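Local coordinates for protein imidazoleglycerol-phosphate dehydratase (Staphylococcus aureus subsp. aureus, PDB 2AE8) that catalyses the manganese-dependent dehydration of imidazoleglycerol phosphate to imidazoleacetol phosphate, the sixth step of histidine biosynthesis, at residues G61-M66 / H92-I97; L69-F72 / S77-I80. One frame throughout, in Å; residues are numbered along the deposited sequence.

Contact 1: G61-M66 / H92-I97. With MG (magnesium ion), chain M; MG (magnesium ion), chain J.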
loop_
_atom_site.group_PDB
_atom_site.type_symbol
_atom_site.label_atom_id
_atom_site.label_comp_id
_atom_site.label_asym_id
_atom_site.label_seq_id
_atom_site.Cartn_x
_atom_site.Cartn_y
_atom_site.Cartn_z
ATOM N N GLY B 61 48.155 10.739 6.330
ATOM C CA GLY B 61 48.014 12.168 6.050
ATOM C C GLY B 61 46.738 12.783 6.596
ATOM O O GLY B 61 46.768 13.826 7.254
ATOM N N PHE B 62 45.603 12.132 6.341
ATOM C CA PHE B 62 44.330 12.709 6.754
ATOM C C PHE B 62 44.242 12.734 8.275
ATOM O O PHE B 62 43.727 13.688 8.845
ATOM C CB PHE B 62 43.129 11.956 6.140
ATOM C CG PHE B 62 41.800 12.581 6.473
ATOM C CD1 PHE B 62 41.382 13.741 5.829
ATOM C CD2 PHE B 62 40.983 12.030 7.465
ATOM C CE1 PHE B 62 40.151 14.334 6.146
ATOM C CE2 PHE B 62 39.750 12.613 7.782
ATOM C CZ PHE B 62 39.337 13.767 7.123
ATOM N N LEU B 63 44.756 11.688 8.919
ATOM C CA LEU B 63 44.757 11.601 10.378
ATOM C C LEU B 63 45.639 12.704 10.979
ATOM O O LEU B 63 45.259 13.322 11.970
ATOM C CB LEU B 63 45.188 10.209 10.860
ATOM C CG LEU B 63 45.014 9.899 12.357
ATOM C CD1 LEU B 63 43.576 10.086 12.829
ATOM C CD2 LEU B 63 45.521 8.487 12.677
ATOM N N ASN B 64 46.783 12.977 10.342
ATOM C CA ASN B 64 47.619 14.132 10.727
ATOM C C ASN B 64 46.830 15.431 10.806
ATOM O O ASN B 64 46.913 16.152 11.807
ATOM C CB ASN B 64 48.820 14.295 9.784
ATOM C CG ASN B 64 49.884 13.241 10.019
ATOM O OD1 ASN B 64 49.782 12.436 10.939
ATOM N ND2 ASN B 64 50.909 13.234 9.178
ATOM N N HIS B 65 46.049 15.727 9.768
ATOM C CA HIS B 65 45.292 16.969 9.731
ATOM C C HIS B 65 44.244 17.016 10.842
ATOM O O HIS B 65 44.092 18.050 11.524
ATOM C CB HIS B 65 44.638 17.192 8.359
ATOM C CG HIS B 65 43.868 18.479 8.257
ATOM N ND1 HIS B 65 44.381 19.690 8.674
ATOM C CD2 HIS B 65 42.633 18.746 7.769
ATOM C CE1 HIS B 65 43.484 20.642 8.471
ATOM N NE2 HIS B 65 42.413 20.097 7.923
HETATM N N MSE B 66 43.531 15.906 11.027
HETATM C CA MSE B 66 42.468 15.836 12.052
HETATM C C MSE B 66 43.010 15.994 13.492
HETATM O O MSE B 66 42.425 16.707 14.323
HETATM C CB MSE B 66 41.673 14.530 11.906
HETATM C CG MSE B 66 40.809 14.453 10.620
HETATM SE SE MSE B 66 39.558 15.971 10.341
HETATM C CE MSE B 66 40.556 16.991 9.029
ATOM N N HIS B 92 44.882 -0.330 11.988
ATOM C CA HIS B 92 45.665 -0.582 13.194
ATOM C C HIS B 92 46.243 0.728 13.712
ATOM O O HIS B 92 46.046 1.073 14.864
ATOM C CB HIS B 92 46.744 -1.616 12.924
ATOM C CG HIS B 92 46.201 -2.935 12.477
ATOM N ND1 HIS B 92 46.812 -3.704 11.513
ATOM C CD2 HIS B 92 45.090 -3.616 12.852
ATOM C CE1 HIS B 92 46.113 -4.810 11.325
ATOM N NE2 HIS B 92 45.059 -4.779 12.122
ATOM N N VAL B 93 46.860 1.497 12.834
ATOM C CA VAL B 93 47.456 2.778 13.215
ATOM C C VAL B 93 46.437 3.717 13.892
ATOM O O VAL B 93 46.671 4.207 14.991
ATOM C CB VAL B 93 48.125 3.462 12.006
ATOM C CG1 VAL B 93 48.556 4.882 12.340
ATOM C CG2 VAL B 93 49.312 2.635 11.536
ATOM N N THR B 94 45.302 3.943 13.240
ATOM C CA THR B 94 44.284 4.858 13.753
ATOM C C THR B 94 43.733 4.395 15.094
ATOM O O THR B 94 43.618 5.187 16.024
ATOM C CB THR B 94 43.130 5.025 12.729
ATOM O OG1 THR B 94 43.679 5.489 11.503
ATOM C CG2 THR B 94 42.108 6.041 13.198
ATOM N N GLU B 95 43.403 3.109 15.184
ATOM C CA GLU B 95 42.897 2.520 16.411
ATOM C C GLU B 95 43.926 2.580 17.558
ATOM O O GLU B 95 43.578 2.922 18.686
ATOM C CB GLU B 95 42.460 1.065 16.184
ATOM C CG GLU B 95 41.975 0.381 17.472
ATOM C CD GLU B 95 41.291 -0.958 17.236
ATOM O OE1 GLU B 95 41.206 -1.398 16.067
ATOM O OE2 GLU B 95 40.826 -1.579 18.226
ATOM N N ASP B 96 45.173 2.220 17.268
ATOM C CA ASP B 96 46.213 2.205 18.316
ATOM C C ASP B 96 46.509 3.613 18.816
ATOM O O ASP B 96 46.665 3.825 20.015
ATOM C CB ASP B 96 47.479 1.494 17.838
ATOM C CG ASP B 96 47.263 0.001 17.640
ATOM O OD1 ASP B 96 48.113 -0.651 16.992
ATOM O OD2 ASP B 96 46.231 -0.529 18.119
ATOM N N ILE B 97 46.535 4.579 17.908
ATOM C CA ILE B 97 46.644 5.983 18.287
ATOM C C ILE B 97 45.441 6.435 19.153
ATOM O O ILE B 97 45.600 7.135 20.164
ATOM C CB ILE B 97 46.856 6.883 17.036
ATOM C CG1 ILE B 97 48.241 6.596 16.426
ATOM C CG2 ILE B 97 46.680 8.348 17.384
ATOM C CD1 ILE B 97 48.559 7.366 15.191
HETATM MG MG MG M . 43.245 -6.444 11.977
HETATM MG MG MG J . 39.398 -2.399 15.228
HETATM O O HOH W 1 38.757 -2.743 17.435
HETATM O O HOH W 2 40.677 -3.805 14.855
HETATM O O HOH W 3 38.553 -0.728 15.602
#
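The backbones of helical segments 61-66 and 92-97 come nearest at L63 and T94, whose CA atoms are 7.6 Å apart, a separation bridged mainly by one leucine. With L63 CG anti to the backbone N (chi1 -170°), the side chain reaches toward the second helix and presents its CD2 branch, which lies 3.7 Å from T94 OG1 and 4.0 Å from T94 CA. One turn on, I97 CD1 meets the same methyl, L63 CD2, at 4.1 Å. The one methyl thus touches T94 and I97, three residues apart on helix 90-111. T94 OG1 is not left to the leucine: it hydrogen-bonds to D90 O, one turn back in its own helix. Helices 61-74 and 90-111 pack side by side in a beta-alpha-beta sandwich built by duplication of a half-domain, and helix 186-205 covers F62 and M66. Metal ligands line another side of the second helix. H92 NE2 binds one magnesium ion at 2.5 Å together with H65, H187 and E191 of a neighbouring subunit, so this site is shared between chains. E95 OE1 binds the other at 2.2 Å, alongside H91 of the same chain, H188 of that neighbouring subunit and three waters; one of these waters also donates to E95 OE2 at 2.5 Å.

Contact 2: L69-F72 / S77-I80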
loop_
_atom_site.group_PDB
_atom_site.type_symbol
_atom_site.label_atom_id
_atom_site.label_comp_id
_atom_site.label_asym_id
_atom_site.label_seq_id
_atom_site.Cartn_x
_atom_site.Cartn_y
_atom_site.Cartn_z
ATOM N N LEU B 69 43.900 19.435 14.168
ATOM C CA LEU B 69 42.675 20.140 14.556
ATOM C C LEU B 69 42.305 19.896 16.020
ATOM O O LEU B 69 41.937 20.828 16.757
ATOM C CB LEU B 69 41.512 19.724 13.630
ATOM C CG LEU B 69 41.478 20.431 12.277
ATOM C CD1 LEU B 69 40.635 19.630 11.300
ATOM C CD2 LEU B 69 40.932 21.881 12.403
ATOM N N PHE B 70 42.406 18.639 16.436
ATOM C CA PHE B 70 42.174 18.251 17.822
ATOM C C PHE B 70 43.052 19.088 18.765
ATOM O O PHE B 70 42.568 19.665 19.747
ATOM C CB PHE B 70 42.452 16.755 17.996
ATOM C CG PHE B 70 42.481 16.296 19.432
ATOM C CD1 PHE B 70 41.306 15.910 20.083
ATOM C CD2 PHE B 70 43.690 16.235 20.135
ATOM C CE1 PHE B 70 41.326 15.482 21.420
ATOM C CE2 PHE B 70 43.727 15.820 21.468
ATOM C CZ PHE B 70 42.542 15.446 22.119
ATOM N N THR B 71 44.343 19.174 18.458
ATOM C CA THR B 71 45.248 19.911 19.354
ATOM C C THR B 71 44.833 21.352 19.504
ATOM O O THR B 71 44.723 21.844 20.629
ATOM C CB THR B 71 46.743 19.802 18.957
ATOM O OG1 THR B 71 46.962 20.373 17.665
ATOM C CG2 THR B 71 47.170 18.378 18.953
ATOM N N PHE B 72 44.544 22.021 18.389
ATOM C CA PHE B 72 44.153 23.432 18.419
ATOM C C PHE B 72 42.847 23.662 19.166
ATOM O O PHE B 72 42.727 24.603 19.964
ATOM C CB PHE B 72 44.040 23.996 16.991
ATOM C CG PHE B 72 43.718 25.462 16.943
ATOM C CD1 PHE B 72 44.742 26.408 16.865
ATOM C CD2 PHE B 72 42.395 25.911 16.987
ATOM C CE1 PHE B 72 44.450 27.775 16.826
ATOM C CE2 PHE B 72 42.090 27.275 16.960
ATOM C CZ PHE B 72 43.123 28.209 16.871
ATOM N N SER B 77 48.367 19.666 23.772
ATOM C CA SER B 77 49.489 19.458 22.872
ATOM C C SER B 77 49.715 17.976 22.661
ATOM O O SER B 77 49.830 17.208 23.620
ATOM C CB SER B 77 50.760 20.114 23.430
ATOM O OG SER B 77 50.449 21.423 23.890
ATOM N N LEU B 78 49.775 17.581 21.401
ATOM C CA LEU B 78 50.036 16.204 21.048
ATOM C C LEU B 78 51.365 16.075 20.346
ATOM O O LEU B 78 51.680 16.847 19.437
ATOM C CB LEU B 78 48.949 15.673 20.103
ATOM C CG LEU B 78 47.848 14.768 20.616
ATOM C CD1 LEU B 78 46.905 14.442 19.454
ATOM C CD2 LEU B 78 48.423 13.488 21.208
ATOM N N ASN B 79 52.137 15.084 20.755
ATOM C CA ASN B 79 53.302 14.696 19.998
ATOM C C ASN B 79 53.242 13.221 19.699
ATOM O O ASN B 79 53.229 12.390 20.601
ATOM C CB ASN B 79 54.594 15.097 20.712
ATOM C CG ASN B 79 54.771 16.596 20.747
ATOM O OD1 ASN B 79 55.350 17.176 19.839
ATOM N ND2 ASN B 79 54.202 17.240 21.757
ATOM N N ILE B 80 53.182 12.909 18.413
ATOM C CA ILE B 80 53.018 11.539 17.985
ATOM C C ILE B 80 54.124 11.150 17.035
ATOM O O ILE B 80 54.389 11.834 16.052
ATOM C CB ILE B 80 51.641 11.301 17.310
ATOM C CG1 ILE B 80 50.501 11.708 18.259
ATOM C CG2 ILE B 80 51.514 9.843 16.859
ATOM C CD1 ILE B 80 49.095 11.540 17.689
#
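T71 and L78 form the tight part of this contact between helix 61-74 and strand 77-82: T71 CG2 stands 3.4 Å from L78 CB, closer than ordinary carbon-carbon contact. The same methyl is 3.7 Å from L78 N and 4.0 Å from L78 CD1, so it covers the root of the leucine as well as one branch. The T71 torsion (chi1 62°) sets CG2 anti to the carbonyl carbon, aimed at the strand, while OG1 hydrogen-bonds to T68 O within the helix. L78 N, beside the methyl, is hydrogen-bonded to S54 OG. F70 makes the second apolar contact, approaching L78 at about a right angle; its CD2 lies 3.7 Å and its CE2 4.0 Å from L78 CD1, an oblique meeting of methyl and ring. Beyond L78, the ring packs on F197, S198 and L201 of helix 186-205, whereas I45 and I101 also touch the leucine. The solvent side is looser: T71 is partly exposed, and F72 is exposed and takes no part in the contact with the strand. On the strand, S77 and N79 direct their CB atoms away from the helix, and the buried S77 OG hydrogen-bonds to D50 OD1 and S52 O. Strand 55-57, helix 61-74 and strand 77-82, with the two strands parallel neighbours, make up a beta-alpha-beta unit.

Overall arrangement
Contacts 1 and 2 share helix 61-74 and have centres 12 Å apart. The chain runs from that helix through strand 77-82 to helix 90-111; contact 2 packs the helix on its sheet, and contact 1 packs it against the next helix. They meet directly where I97 CG2 packs on I80 CD1 at 4.0 Å. Their relation to the metals differs: contact 1 contains H65, H92 and E95, which bind metal at sites shared between subunits, whereas the F70 side chain of contact 2 is about 12 Å from a bound magnesium ion. F194, probably part of the substrate site, approaches both, its side chain about 5 Å from those of L63 and F70.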